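Local structure of Sodium/sialic acid symporter SiaT (Proteus mirabilis, 5NV9) at residues A[138-143]-A[161-166]; A[168-173]-A[379-384]; A[173-178]-A[257-262]. The protein couples the inward sodium gradient to the uptake of sialic acid (N-acetylneuraminic acid) across the bacterial inner membrane. One frame throughout, in Å; residues are numbered along the deposited sequence.

Contact 1: A[138-143]-A[161-166]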
ATOM      1  N   ILE A 138      -3.292  10.843  -1.102  1.00 25.24           N
ATOM      2  CA  ILE A 138      -4.231  10.381  -0.107  1.00 27.89           C
ATOM      3  C   ILE A 138      -3.560  10.068   1.214  1.00 28.30           C
ATOM      4  O   ILE A 138      -4.094  10.429   2.275  1.00 26.09           O
ATOM      5  CB  ILE A 138      -5.084   9.214  -0.634  1.00 31.34           C
ATOM      6  CG1 ILE A 138      -6.034   9.765  -1.715  1.00 36.21           C
ATOM      7  CG2 ILE A 138      -5.943   8.627   0.476  1.00 34.28           C
ATOM      8  CD1 ILE A 138      -6.972   8.772  -2.375  1.00 39.25           C
ATOM      9  N   ILE A 139      -2.399   9.398   1.154  1.00 26.96           N
ATOM     10  CA  ILE A 139      -1.696   8.962   2.344  1.00 24.64           C
ATOM     11  C   ILE A 139      -1.283  10.242   3.109  1.00 25.45           C
ATOM     12  O   ILE A 139      -1.346  10.301   4.308  1.00 23.81           O
ATOM     13  CB  ILE A 139      -0.472   8.091   2.048  1.00 22.26           C
ATOM     14  CG1 ILE A 139      -0.913   6.649   1.774  1.00 25.62           C
ATOM     15  CG2 ILE A 139       0.467   8.076   3.241  1.00 22.95           C
ATOM     16  CD1 ILE A 139       0.186   5.782   1.184  1.00 23.37           C
ATOM     17  N   THR A 140      -0.796  11.223   2.366  1.00 25.47           N
ATOM     18  CA  THR A 140      -0.319  12.477   2.922  1.00 25.60           C
ATOM     19  C   THR A 140      -1.467  13.318   3.533  1.00 26.69           C
ATOM     20  O   THR A 140      -1.364  13.836   4.642  1.00 23.87           O
ATOM     21  CB  THR A 140       0.457  13.198   1.818  1.00 24.41           C
ATOM     22  OG1 THR A 140       1.522  12.348   1.405  1.00 23.65           O
ATOM     23  CG2 THR A 140       0.972  14.512   2.281  1.00 27.66           C
ATOM     24  N   TYR A 141      -2.566  13.403   2.805  1.00 28.78           N
ATOM     25  CA  TYR A 141      -3.808  14.019   3.256  1.00 29.71           C
ATOM     26  C   TYR A 141      -4.340  13.458   4.552  1.00 31.98           C
ATOM     27  O   TYR A 141      -4.589  14.254   5.459  1.00 32.04           O
ATOM     28  CB  TYR A 141      -4.868  13.941   2.139  1.00 34.07           C
ATOM     29  CG  TYR A 141      -6.208  14.551   2.527  1.00 39.55           C
ATOM     30  CD1 TYR A 141      -6.319  15.900   2.796  1.00 43.92           C
ATOM     31  CD2 TYR A 141      -7.347  13.775   2.613  1.00 46.39           C
ATOM     32  CE1 TYR A 141      -7.535  16.467   3.160  1.00 47.21           C
ATOM     33  CE2 TYR A 141      -8.569  14.329   2.964  1.00 51.85           C
ATOM     34  CZ  TYR A 141      -8.649  15.680   3.236  1.00 52.46           C
ATOM     35  OH  TYR A 141      -9.853  16.253   3.581  1.00 66.76           O
ATOM     36  N   LEU A 142      -4.501  12.121   4.663  1.00 29.12           N
ATOM     37  CA  LEU A 142      -4.966  11.498   5.891  1.00 32.43           C
ATOM     38  C   LEU A 142      -4.037  11.760   7.090  1.00 31.95           C
ATOM     39  O   LEU A 142      -4.509  12.005   8.170  1.00 29.06           O
ATOM     40  CB  LEU A 142      -5.078   9.991   5.794  1.00 32.44           C
ATOM     41  CG  LEU A 142      -5.955   9.336   4.770  1.00 41.74           C
ATOM     42  CD1 LEU A 142      -5.994   7.848   5.137  1.00 44.64           C
ATOM     43  CD2 LEU A 142      -7.339   9.952   4.744  1.00 45.01           C
ATOM     44  N   THR A 143      -2.725  11.688   6.874  1.00 27.24           N
ATOM     45  CA  THR A 143      -1.756  11.902   7.925  1.00 27.54           C
ATOM     46  C   THR A 143      -1.914  13.315   8.477  1.00 25.00           C
ATOM     47  O   THR A 143      -1.906  13.521   9.695  1.00 23.73           O
ATOM     48  CB  THR A 143      -0.320  11.650   7.371  1.00 27.55           C
ATOM     49  OG1 THR A 143      -0.288  10.390   6.699  1.00 26.59           O
ATOM     50  CG2 THR A 143       0.758  11.688   8.421  1.00 28.13           C
ATOM     51  N   LEU A 161       7.307  18.345   6.085  1.00 27.22           N
ATOM     52  CA  LEU A 161       7.823  17.267   6.942  1.00 29.40           C
ATOM     53  C   LEU A 161       7.428  15.839   6.511  1.00 26.89           C
ATOM     54  O   LEU A 161       8.258  14.906   6.545  1.00 26.97           O
ATOM     55  CB  LEU A 161       7.381  17.497   8.380  1.00 29.54           C
ATOM     56  CG  LEU A 161       7.924  18.752   9.085  1.00 28.75           C
ATOM     57  CD1 LEU A 161       7.482  18.667  10.502  1.00 29.12           C
ATOM     58  CD2 LEU A 161       9.437  18.829   9.040  1.00 30.55           C
ATOM     59  N   ILE A 162       6.177  15.636   6.143  1.00 25.37           N
ATOM     60  CA  ILE A 162       5.756  14.290   5.721  1.00 25.89           C
ATOM     61  C   ILE A 162       6.283  13.921   4.324  1.00 29.08           C
ATOM     62  O   ILE A 162       6.849  12.827   4.115  1.00 28.51           O
ATOM     63  CB  ILE A 162       4.213  14.126   5.715  1.00 24.59           C
ATOM     64  CG1 ILE A 162       3.634  14.277   7.118  1.00 22.37           C
ATOM     65  CG2 ILE A 162       3.816  12.765   5.176  1.00 25.70           C
ATOM     66  CD1 ILE A 162       2.184  14.678   7.119  1.00 22.70           C
ATOM     67  N   SER A 163       6.074  14.831   3.373  1.00 31.59           N
ATOM     68  CA  SER A 163       6.217  14.527   1.962  1.00 31.15           C
ATOM     69  C   SER A 163       7.573  14.998   1.408  1.00 28.88           C
ATOM     70  O   SER A 163       8.327  14.213   0.805  1.00 29.06           O
ATOM     71  CB  SER A 163       5.010  15.109   1.187  1.00 34.87           C
ATOM     72  OG  SER A 163       4.751  14.317   0.028  1.00 46.56           O
ATOM     73  N   LEU A 164       7.933  16.245   1.647  1.00 29.43           N
ATOM     74  CA  LEU A 164       9.132  16.780   1.007  1.00 32.88           C
ATOM     75  C   LEU A 164      10.380  16.045   1.497  1.00 30.09           C
ATOM     76  O   LEU A 164      11.233  15.618   0.732  1.00 31.20           O
ATOM     77  CB  LEU A 164       9.215  18.287   1.233  1.00 36.28           C
ATOM     78  CG  LEU A 164       9.831  19.041   0.060  1.00 47.02           C
ATOM     79  CD1 LEU A 164       9.590  20.527   0.274  1.00 52.03           C
ATOM     80  CD2 LEU A 164      11.315  18.736  -0.133  1.00 48.90           C
ATOM     81  N   LEU A 165      10.468  15.882   2.795  1.00 31.67           N
ATOM     82  CA  LEU A 165      11.552  15.153   3.389  1.00 31.38           C
ATOM     83  C   LEU A 165      11.647  13.713   2.890  1.00 29.52           C
ATOM     84  O   LEU A 165      12.758  13.210   2.648  1.00 26.36           O
ATOM     85  CB  LEU A 165      11.454  15.171   4.928  1.00 32.62           C
ATOM     86  CG  LEU A 165      11.847  16.483   5.610  1.00 35.69           C
ATOM     87  CD1 LEU A 165      12.015  16.216   7.100  1.00 37.94           C
ATOM     88  CD2 LEU A 165      13.116  17.102   5.026  1.00 35.73           C
ATOM     89  N   CYS A 166      10.496  13.048   2.783  1.00 26.94           N
ATOM     90  CA  CYS A 166      10.429  11.706   2.183  1.00 24.73           C
ATOM     91  C   CYS A 166      11.009  11.662   0.750  1.00 24.69           C
ATOM     92  O   CYS A 166      11.822  10.772   0.418  1.00 24.47           O
ATOM     93  CB  CYS A 166       8.984  11.198   2.165  1.00 26.16           C
ATOM     94  SG  CYS A 166       8.864   9.457   1.733  1.00 25.58           S
TER
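T143 lays its methyl against the tip of I162, CG2 meeting CD1 at 3.6 Å, and the two chains pass alongside, running opposite ways. This is helix-to-helix packing inside the LeuT fold: 138-143 belongs to helix 118-151 and 161-166 to helix 155-203, two transmembrane segments that run roughly antiparallel, at 141°, with their local axes 10.3 Å apart. All four residues that touch are buried, and no hydrogen bond passes between the segments. One turn before T143, T140 points at the partner helix opposite S163. Their hydroxyls, OG1 of T140 and OG of S163, stay 4.0 Å apart, too far to bond, and each has another partner: V136 O on the same helix for T140 OG1, S389 OG of helix 370-398 for S163 OG. What closes the contact is mostly apolar, I162 being the residue most covered, although its partners are threonines. Helix 155-203 widens into a pi turn over 161-164, and I162 O is bonded to Q341 NE2 of helix 328-361. That helix also packs on T140 and T143, through I344 and A340. The side chain of T143 lies about 7 Å from that of the substrate-binding S60 and about 9 Å from a bound sodium, which places this packing near the substrate and sodium sites. A chi1 of -50° sets OG1 of T143 beside the backbone N and leaves CG2 on the far side from that N, facing I162. The hydroxyl pairs with S61 OG of helix 61-73 and also donates to I139 O of its own helix at 2.6 Å, tilted 25° from the carbonyl plane, while T143 N reaches the same oxygen from the opposite face.

Contact 2: A[168-173]-A[379-384]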
ATOM      1  N   ILE A 168      13.261  13.628  -0.523  1.00 24.18           N
ATOM      2  CA  ILE A 168      14.685  13.864  -0.517  1.00 23.21           C
ATOM      3  C   ILE A 168      15.457  12.581  -0.249  1.00 23.02           C
ATOM      4  O   ILE A 168      16.312  12.194  -1.050  1.00 24.12           O
ATOM      5  CB  ILE A 168      15.047  15.013   0.443  1.00 25.62           C
ATOM      6  CG1 ILE A 168      14.589  16.325  -0.201  1.00 25.75           C
ATOM      7  CG2 ILE A 168      16.557  15.049   0.665  1.00 26.15           C
ATOM      8  CD1 ILE A 168      14.502  17.463   0.769  1.00 29.05           C
ATOM      9  N   TYR A 169      15.101  11.860   0.811  1.00 22.94           N
ATOM     10  CA  TYR A 169      15.811  10.610   1.117  1.00 22.81           C
ATOM     11  C   TYR A 169      15.539   9.548   0.081  1.00 22.66           C
ATOM     12  O   TYR A 169      16.404   8.744  -0.164  1.00 26.15           O
ATOM     13  CB  TYR A 169      15.598  10.102   2.567  1.00 22.58           C
ATOM     14  CG  TYR A 169      14.285   9.375   2.909  1.00 22.60           C
ATOM     15  CD1 TYR A 169      13.976   8.106   2.391  1.00 22.69           C
ATOM     16  CD2 TYR A 169      13.421   9.903   3.837  1.00 24.91           C
ATOM     17  CE1 TYR A 169      12.797   7.447   2.752  1.00 23.16           C
ATOM     18  CE2 TYR A 169      12.220   9.244   4.182  1.00 27.50           C
ATOM     19  CZ  TYR A 169      11.913   8.013   3.642  1.00 23.71           C
ATOM     20  OH  TYR A 169      10.707   7.382   4.007  1.00 25.27           O
ATOM     21  N   THR A 170      14.347   9.526  -0.516  1.00 24.53           N
ATOM     22  CA  THR A 170      14.004   8.529  -1.568  1.00 23.78           C
ATOM     23  C   THR A 170      14.847   8.786  -2.825  1.00 20.95           C
ATOM     24  O   THR A 170      15.521   7.909  -3.341  1.00 19.32           O
ATOM     25  CB  THR A 170      12.488   8.557  -1.926  1.00 26.43           C
ATOM     26  OG1 THR A 170      11.695   8.222  -0.779  1.00 24.23           O
ATOM     27  CG2 THR A 170      12.154   7.564  -2.999  1.00 26.62           C
ATOM     28  N   TRP A 171      14.875  10.030  -3.244  1.00 22.51           N
ATOM     29  CA  TRP A 171      15.680  10.480  -4.353  1.00 24.74           C
ATOM     30  C   TRP A 171      17.168  10.128  -4.281  1.00 24.20           C
ATOM     31  O   TRP A 171      17.730   9.595  -5.262  1.00 23.42           O
ATOM     32  CB  TRP A 171      15.415  11.973  -4.547  1.00 27.22           C
ATOM     33  CG  TRP A 171      16.267  12.666  -5.554  1.00 34.31           C
ATOM     34  CD1 TRP A 171      16.018  12.806  -6.913  1.00 38.67           C
ATOM     35  CD2 TRP A 171      17.450  13.406  -5.293  1.00 40.22           C
ATOM     36  NE1 TRP A 171      17.012  13.545  -7.496  1.00 36.84           N
ATOM     37  CE2 TRP A 171      17.906  13.929  -6.535  1.00 41.77           C
ATOM     38  CE3 TRP A 171      18.204  13.639  -4.148  1.00 43.28           C
ATOM     39  CZ2 TRP A 171      19.088  14.687  -6.650  1.00 45.91           C
ATOM     40  CZ3 TRP A 171      19.390  14.397  -4.264  1.00 48.56           C
ATOM     41  CH2 TRP A 171      19.813  14.905  -5.508  1.00 47.85           C
HETATM   42  N   MSE A 172      17.793  10.370  -3.123  1.00 23.66           N
HETATM   43  CA  MSE A 172      19.220  10.129  -2.889  1.00 23.60           C
HETATM   44  C   MSE A 172      19.503   8.689  -2.782  1.00 22.97           C
HETATM   45  O   MSE A 172      20.529   8.222  -3.238  1.00 23.82           O
HETATM   46  CB  MSE A 172      19.596  10.712  -1.487  1.00 25.23           C
HETATM   47  CG  MSE A 172      19.494  12.245  -1.512  1.00 31.12           C
HETATM   48 SE   MSE A 172      20.461  13.109  -0.001  1.00 43.10          SE
HETATM   49  CE  MSE A 172      19.610  12.147   1.529  1.00 44.90           C
ATOM     50  N   GLY A 173      18.604   7.965  -2.128  1.00 22.35           N
ATOM     51  CA  GLY A 173      18.904   6.610  -1.655  1.00 22.11           C
ATOM     52  C   GLY A 173      18.655   5.404  -2.514  1.00 24.50           C
ATOM     53  O   GLY A 173      19.193   4.298  -2.226  1.00 23.45           O
ATOM     54  N   LEU A 379      15.060  12.085 -11.735  1.00 28.88           N
ATOM     55  CA  LEU A 379      14.153  13.172 -12.107  1.00 27.19           C
ATOM     56  C   LEU A 379      12.695  12.845 -11.834  1.00 27.31           C
ATOM     57  O   LEU A 379      11.951  13.657 -11.295  1.00 22.95           O
ATOM     58  CB  LEU A 379      14.322  13.430 -13.601  1.00 31.03           C
ATOM     59  CG  LEU A 379      13.527  14.600 -14.159  1.00 34.70           C
ATOM     60  CD1 LEU A 379      13.790  15.897 -13.380  1.00 34.45           C
ATOM     61  CD2 LEU A 379      13.840  14.731 -15.641  1.00 38.93           C
ATOM     62  N   VAL A 380      12.292  11.616 -12.145  1.00 25.46           N
ATOM     63  CA  VAL A 380      10.900  11.268 -11.999  1.00 27.09           C
ATOM     64  C   VAL A 380      10.470  11.168 -10.532  1.00 26.59           C
ATOM     65  O   VAL A 380       9.317  11.401 -10.197  1.00 25.49           O
ATOM     66  CB  VAL A 380      10.546  10.008 -12.800  1.00 25.38           C
ATOM     67  CG1 VAL A 380       9.129   9.555 -12.496  1.00 26.25           C
ATOM     68  CG2 VAL A 380      10.696  10.288 -14.266  1.00 25.34           C
ATOM     69  N   ILE A 381      11.391  10.832  -9.646  1.00 27.84           N
ATOM     70  CA  ILE A 381      11.096  10.966  -8.219  1.00 27.57           C
ATOM     71  C   ILE A 381      10.717  12.423  -7.823  1.00 25.31           C
ATOM     72  O   ILE A 381       9.719  12.661  -7.183  1.00 24.36           O
ATOM     73  CB  ILE A 381      12.176  10.288  -7.364  1.00 27.62           C
ATOM     74  CG1 ILE A 381      11.941   8.758  -7.516  1.00 28.00           C
ATOM     75  CG2 ILE A 381      11.999  10.699  -5.899  1.00 26.31           C
ATOM     76  CD1 ILE A 381      13.125   7.965  -7.231  1.00 32.15           C
ATOM     77  N   ILE A 382      11.441  13.398  -8.305  1.00 27.21           N
ATOM     78  CA  ILE A 382      11.067  14.772  -8.051  1.00 28.11           C
ATOM     79  C   ILE A 382       9.751  15.193  -8.679  1.00 24.22           C
ATOM     80  O   ILE A 382       8.960  15.852  -8.052  1.00 27.48           O
ATOM     81  CB  ILE A 382      12.130  15.742  -8.549  1.00 30.17           C
ATOM     82  CG1 ILE A 382      13.480  15.336  -8.010  1.00 34.95           C
ATOM     83  CG2 ILE A 382      11.740  17.145  -8.131  1.00 32.51           C
ATOM     84  CD1 ILE A 382      13.480  14.917  -6.564  1.00 38.84           C
ATOM     85  N   VAL A 383       9.532  14.851  -9.927  1.00 25.35           N
ATOM     86  CA  VAL A 383       8.334  15.276 -10.621  1.00 28.01           C
ATOM     87  C   VAL A 383       7.069  14.632 -10.009  1.00 27.86           C
ATOM     88  O   VAL A 383       6.091  15.297  -9.668  1.00 27.97           O
ATOM     89  CB  VAL A 383       8.429  14.961 -12.127  1.00 28.51           C
ATOM     90  CG1 VAL A 383       7.132  15.360 -12.788  1.00 29.22           C
ATOM     91  CG2 VAL A 383       9.610  15.685 -12.755  1.00 29.71           C
ATOM     92  N   ALA A 384       7.112  13.327  -9.841  1.00 27.41           N
ATOM     93  CA  ALA A 384       6.022  12.623  -9.167  1.00 27.72           C
ATOM     94  C   ALA A 384       5.780  13.171  -7.745  1.00 29.93           C
ATOM     95  O   ALA A 384       4.636  13.418  -7.352  1.00 28.64           O
ATOM     96  CB  ALA A 384       6.327  11.133  -9.135  1.00 26.33           C
TER
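The indole of W171 is the flat group here. I382 brings its CD1 methyl to the five-membered part at an oblique slant, K378 makes a cation-pi contact with the indole, and I168 O sits at the edge, in the ring plane. The closest point is W171 CD1 to I382 CD1 at 3.3 Å, a tight fit, and I382 CG1 follows behind at 3.7 Å from the same ring carbon. I382 gets there by folding: it leaves the helix alongside the interface, and chi2 (-42°) turns CD1 in to the indole. Beside it, I381 points straight at the other helix, and its CG2 rests 3.9 Å from W171 CB, at the level where the two backbones come nearest, 6.0 Å between W171 CA and I381 CA. T170 adds a looser methyl contact, CG2 to I381 CG2 at 4.3 Å. Helices 155-203 and 370-398 of the LeuT-fold bundle lie almost antiparallel at this level, 165° between directions, their local axes 9.4 Å apart. T170 also touches S345 on helix 328-361, a ligand of the second sodium, so the interface backs onto that site on one side and reaches the partly exposed tryptophan on the other. The polar end of T170 turns back along its own helix, OG1 being bonded to C166 O. With no hydrogen bond or charge pair crossing between the two segments, the contact rests on van der Waals and apolar packing, methyls against an indole and against each other.

Contact 3: A[173-178]-A[257-262]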
ATOM      1  N   GLY A 173      18.604   7.965  -2.128  1.00 22.35           N
ATOM      2  CA  GLY A 173      18.904   6.610  -1.655  1.00 22.11           C
ATOM      3  C   GLY A 173      18.655   5.404  -2.514  1.00 24.50           C
ATOM      4  O   GLY A 173      19.193   4.298  -2.226  1.00 23.45           O
ATOM      5  N   GLY A 174      17.827   5.576  -3.555  1.00 23.97           N
ATOM      6  CA  GLY A 174      17.528   4.484  -4.466  1.00 23.66           C
ATOM      7  C   GLY A 174      16.649   3.478  -3.744  1.00 24.24           C
ATOM      8  O   GLY A 174      16.147   3.779  -2.689  1.00 23.25           O
ATOM      9  N   ILE A 175      16.417   2.320  -4.357  1.00 22.80           N
ATOM     10  CA  ILE A 175      15.557   1.307  -3.786  1.00 22.14           C
ATOM     11  C   ILE A 175      16.180   0.740  -2.516  1.00 25.15           C
ATOM     12  O   ILE A 175      15.435   0.319  -1.607  1.00 23.84           O
ATOM     13  CB  ILE A 175      15.276   0.183  -4.764  1.00 22.64           C
ATOM     14  CG1 ILE A 175      14.219  -0.761  -4.171  1.00 21.98           C
ATOM     15  CG2 ILE A 175      16.582  -0.570  -5.169  1.00 21.93           C
ATOM     16  CD1 ILE A 175      12.915  -0.140  -3.724  1.00 22.74           C
ATOM     17  N   GLU A 176      17.529   0.745  -2.417  1.00 21.56           N
ATOM     18  CA  GLU A 176      18.165   0.279  -1.157  1.00 23.62           C
ATOM     19  C   GLU A 176      17.903   1.194   0.048  1.00 21.18           C
ATOM     20  O   GLU A 176      17.556   0.738   1.134  1.00 19.12           O
ATOM     21  CB  GLU A 176      19.646   0.018  -1.329  1.00 25.44           C
ATOM     22  CG  GLU A 176      19.906  -1.310  -2.020  1.00 26.99           C
ATOM     23  CD  GLU A 176      21.347  -1.423  -2.483  1.00 31.04           C
ATOM     24  OE1 GLU A 176      21.640  -0.843  -3.534  1.00 30.55           O
ATOM     25  OE2 GLU A 176      22.157  -2.058  -1.767  1.00 32.23           O
ATOM     26  N   GLY A 177      18.035   2.487  -0.172  1.00 17.97           N
ATOM     27  CA  GLY A 177      17.652   3.408   0.842  1.00 21.55           C
ATOM     28  C   GLY A 177      16.182   3.431   1.195  1.00 19.75           C
ATOM     29  O   GLY A 177      15.827   3.691   2.339  1.00 19.66           O
ATOM     30  N   VAL A 178      15.332   3.122   0.213  1.00 18.74           N
ATOM     31  CA  VAL A 178      13.922   3.035   0.426  1.00 17.24           C
ATOM     32  C   VAL A 178      13.617   1.776   1.260  1.00 19.49           C
ATOM     33  O   VAL A 178      12.778   1.784   2.165  1.00 18.64           O
ATOM     34  CB  VAL A 178      13.176   2.949  -0.920  1.00 16.16           C
ATOM     35  CG1 VAL A 178      11.762   2.592  -0.663  1.00 16.17           C
ATOM     36  CG2 VAL A 178      13.199   4.291  -1.623  1.00 16.12           C
ATOM     37  N   VAL A 257       5.081  -3.629  -4.632  1.00 21.42           N
ATOM     38  CA  VAL A 257       5.369  -4.900  -4.001  1.00 20.13           C
ATOM     39  C   VAL A 257       6.254  -5.826  -4.885  1.00 21.71           C
ATOM     40  O   VAL A 257       7.302  -6.342  -4.449  1.00 20.51           O
ATOM     41  CB  VAL A 257       4.068  -5.556  -3.562  1.00 17.78           C
ATOM     42  CG1 VAL A 257       4.312  -7.015  -3.165  1.00 18.18           C
ATOM     43  CG2 VAL A 257       3.509  -4.807  -2.365  1.00 18.06           C
ATOM     44  N   VAL A 258       5.877  -5.951  -6.147  1.00 21.27           N
ATOM     45  CA  VAL A 258       6.526  -6.849  -7.074  1.00 22.10           C
ATOM     46  C   VAL A 258       7.994  -6.526  -7.211  1.00 21.43           C
ATOM     47  O   VAL A 258       8.836  -7.404  -7.332  1.00 21.70           O
ATOM     48  CB  VAL A 258       5.847  -6.839  -8.498  1.00 20.83           C
ATOM     49  CG1 VAL A 258       6.655  -7.687  -9.439  1.00 24.42           C
ATOM     50  CG2 VAL A 258       4.459  -7.421  -8.445  1.00 20.27           C
ATOM     51  N   GLN A 259       8.326  -5.256  -7.184  1.00 24.92           N
ATOM     52  CA  GLN A 259       9.742  -4.838  -7.140  1.00 24.56           C
ATOM     53  C   GLN A 259      10.582  -5.490  -6.038  1.00 26.14           C
ATOM     54  O   GLN A 259      11.779  -5.764  -6.234  1.00 25.51           O
ATOM     55  CB  GLN A 259       9.800  -3.320  -6.978  1.00 24.64           C
ATOM     56  CG  GLN A 259      10.902  -2.651  -7.765  1.00 25.07           C
ATOM     57  CD  GLN A 259      10.951  -1.173  -7.465  1.00 27.73           C
ATOM     58  OE1 GLN A 259       9.896  -0.581  -7.202  1.00 28.01           O
ATOM     59  NE2 GLN A 259      12.167  -0.569  -7.461  1.00 26.77           N
ATOM     60  N   ARG A 260       9.983  -5.749  -4.878  1.00 25.27           N
ATOM     61  CA  ARG A 260      10.726  -6.422  -3.792  1.00 24.49           C
ATOM     62  C   ARG A 260      11.038  -7.880  -4.082  1.00 22.48           C
ATOM     63  O   ARG A 260      11.886  -8.446  -3.419  1.00 21.99           O
ATOM     64  CB  ARG A 260       9.990  -6.337  -2.458  1.00 25.44           C
ATOM     65  CG  ARG A 260      10.261  -5.085  -1.675  1.00 26.98           C
ATOM     66  CD  ARG A 260       9.414  -3.924  -2.112  1.00 27.17           C
ATOM     67  NE  ARG A 260       9.832  -2.688  -1.440  1.00 31.13           N
ATOM     68  CZ  ARG A 260       9.794  -1.472  -1.991  1.00 29.53           C
ATOM     69  NH1 ARG A 260       9.336  -1.302  -3.216  1.00 28.11           N
ATOM     70  NH2 ARG A 260      10.251  -0.438  -1.319  1.00 27.03           N
ATOM     71  N   TYR A 261      10.361  -8.501  -5.051  1.00 20.99           N
ATOM     72  CA  TYR A 261      10.639  -9.884  -5.399  1.00 19.45           C
ATOM     73  C   TYR A 261      11.941 -10.074  -6.174  1.00 20.01           C
ATOM     74  O   TYR A 261      12.437 -11.198  -6.253  1.00 20.51           O
ATOM     75  CB  TYR A 261       9.478 -10.483  -6.229  1.00 20.96           C
ATOM     76  CG  TYR A 261       8.071 -10.421  -5.552  1.00 21.06           C
ATOM     77  CD1 TYR A 261       7.894 -10.302  -4.159  1.00 20.79           C
ATOM     78  CD2 TYR A 261       6.925 -10.500  -6.340  1.00 23.98           C
ATOM     79  CE1 TYR A 261       6.601 -10.272  -3.587  1.00 22.94           C
ATOM     80  CE2 TYR A 261       5.648 -10.507  -5.778  1.00 24.11           C
ATOM     81  CZ  TYR A 261       5.466 -10.367  -4.424  1.00 23.22           C
ATOM     82  OH  TYR A 261       4.131 -10.360  -3.976  1.00 23.42           O
ATOM     83  N   ILE A 262      12.458  -9.006  -6.781  1.00 21.27           N
ATOM     84  CA  ILE A 262      13.632  -9.080  -7.658  1.00 24.37           C
ATOM     85  C   ILE A 262      14.902  -8.429  -7.042  1.00 23.11           C
ATOM     86  O   ILE A 262      15.972  -8.434  -7.654  1.00 19.63           O
ATOM     87  CB  ILE A 262      13.289  -8.518  -9.066  1.00 26.37           C
ATOM     88  CG1 ILE A 262      12.755  -7.091  -9.046  1.00 27.91           C
ATOM     89  CG2 ILE A 262      12.134  -9.328  -9.663  1.00 25.25           C
ATOM     90  CD1 ILE A 262      13.808  -6.040  -9.180  1.00 31.28           C
TER
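I175 and V178 press on the guanidinium of R260, and that is the tight part of this buried contact. In this LeuT-fold transporter it joins the kinked helix 155-203 to segment 257-262, which belongs to a cytoplasmic region of the chain. I175 CD1 lies over one face of the guanidinium of R260, 3.6 Å from NH2, while V178 CG1 lies beside the group, in its plane. CB of R260 sets off to one side, and the bend at chi2 (83°) carries the guanidinium over. The looser part is Q259: its extended chain approaches I175 from the opposite side, yet Q259 NE2 stays 3.8 Å from I175 CD1, and the backbones stand well apart, 9.1 Å from I175 CA to Q259 CA. There is no solvent side to speak of, since every touching residue is buried. The amide is held elsewhere, OE1 by S350 and NE2 by N349 and F39 O. R260 NE likewise bonds S53 OG. The kink at 175-176 follows G174, whose phi is positive, and I175 pairs through its backbone with Y38. The side chain of V178 comes within about 3 Å of a bound sodium, and that of R260 equally near the side chains of D182 and S346, sodium ligands, so the arginine could influence the electrostatics of that site. R260 NH2 ends 3.4 Å from V178 CG1.

How the contacts relate
All three contacts string along helix 155-203, which meets helix 118-151 in contact 1, helix 370-398 in contact 2 and segment 257-262 in contact 3. The centres of contacts 1 and 2 lie about 14 Å apart, as do the centres of contacts 2 and 3. Between the centres of contacts 1 and 3 the distance is about 20 Å. Contact 1 closes before the others open, and contact 3 is nested inside the long loop closed by contact 2. Contacts 2 and 3 share G173 and touch where T170 CG2 meets V178 CG2 at 3.7 Å. One kinked helix thus passes a sodium site in contacts 2 and 3, and in contact 3 also meets a cytoplasmic segment.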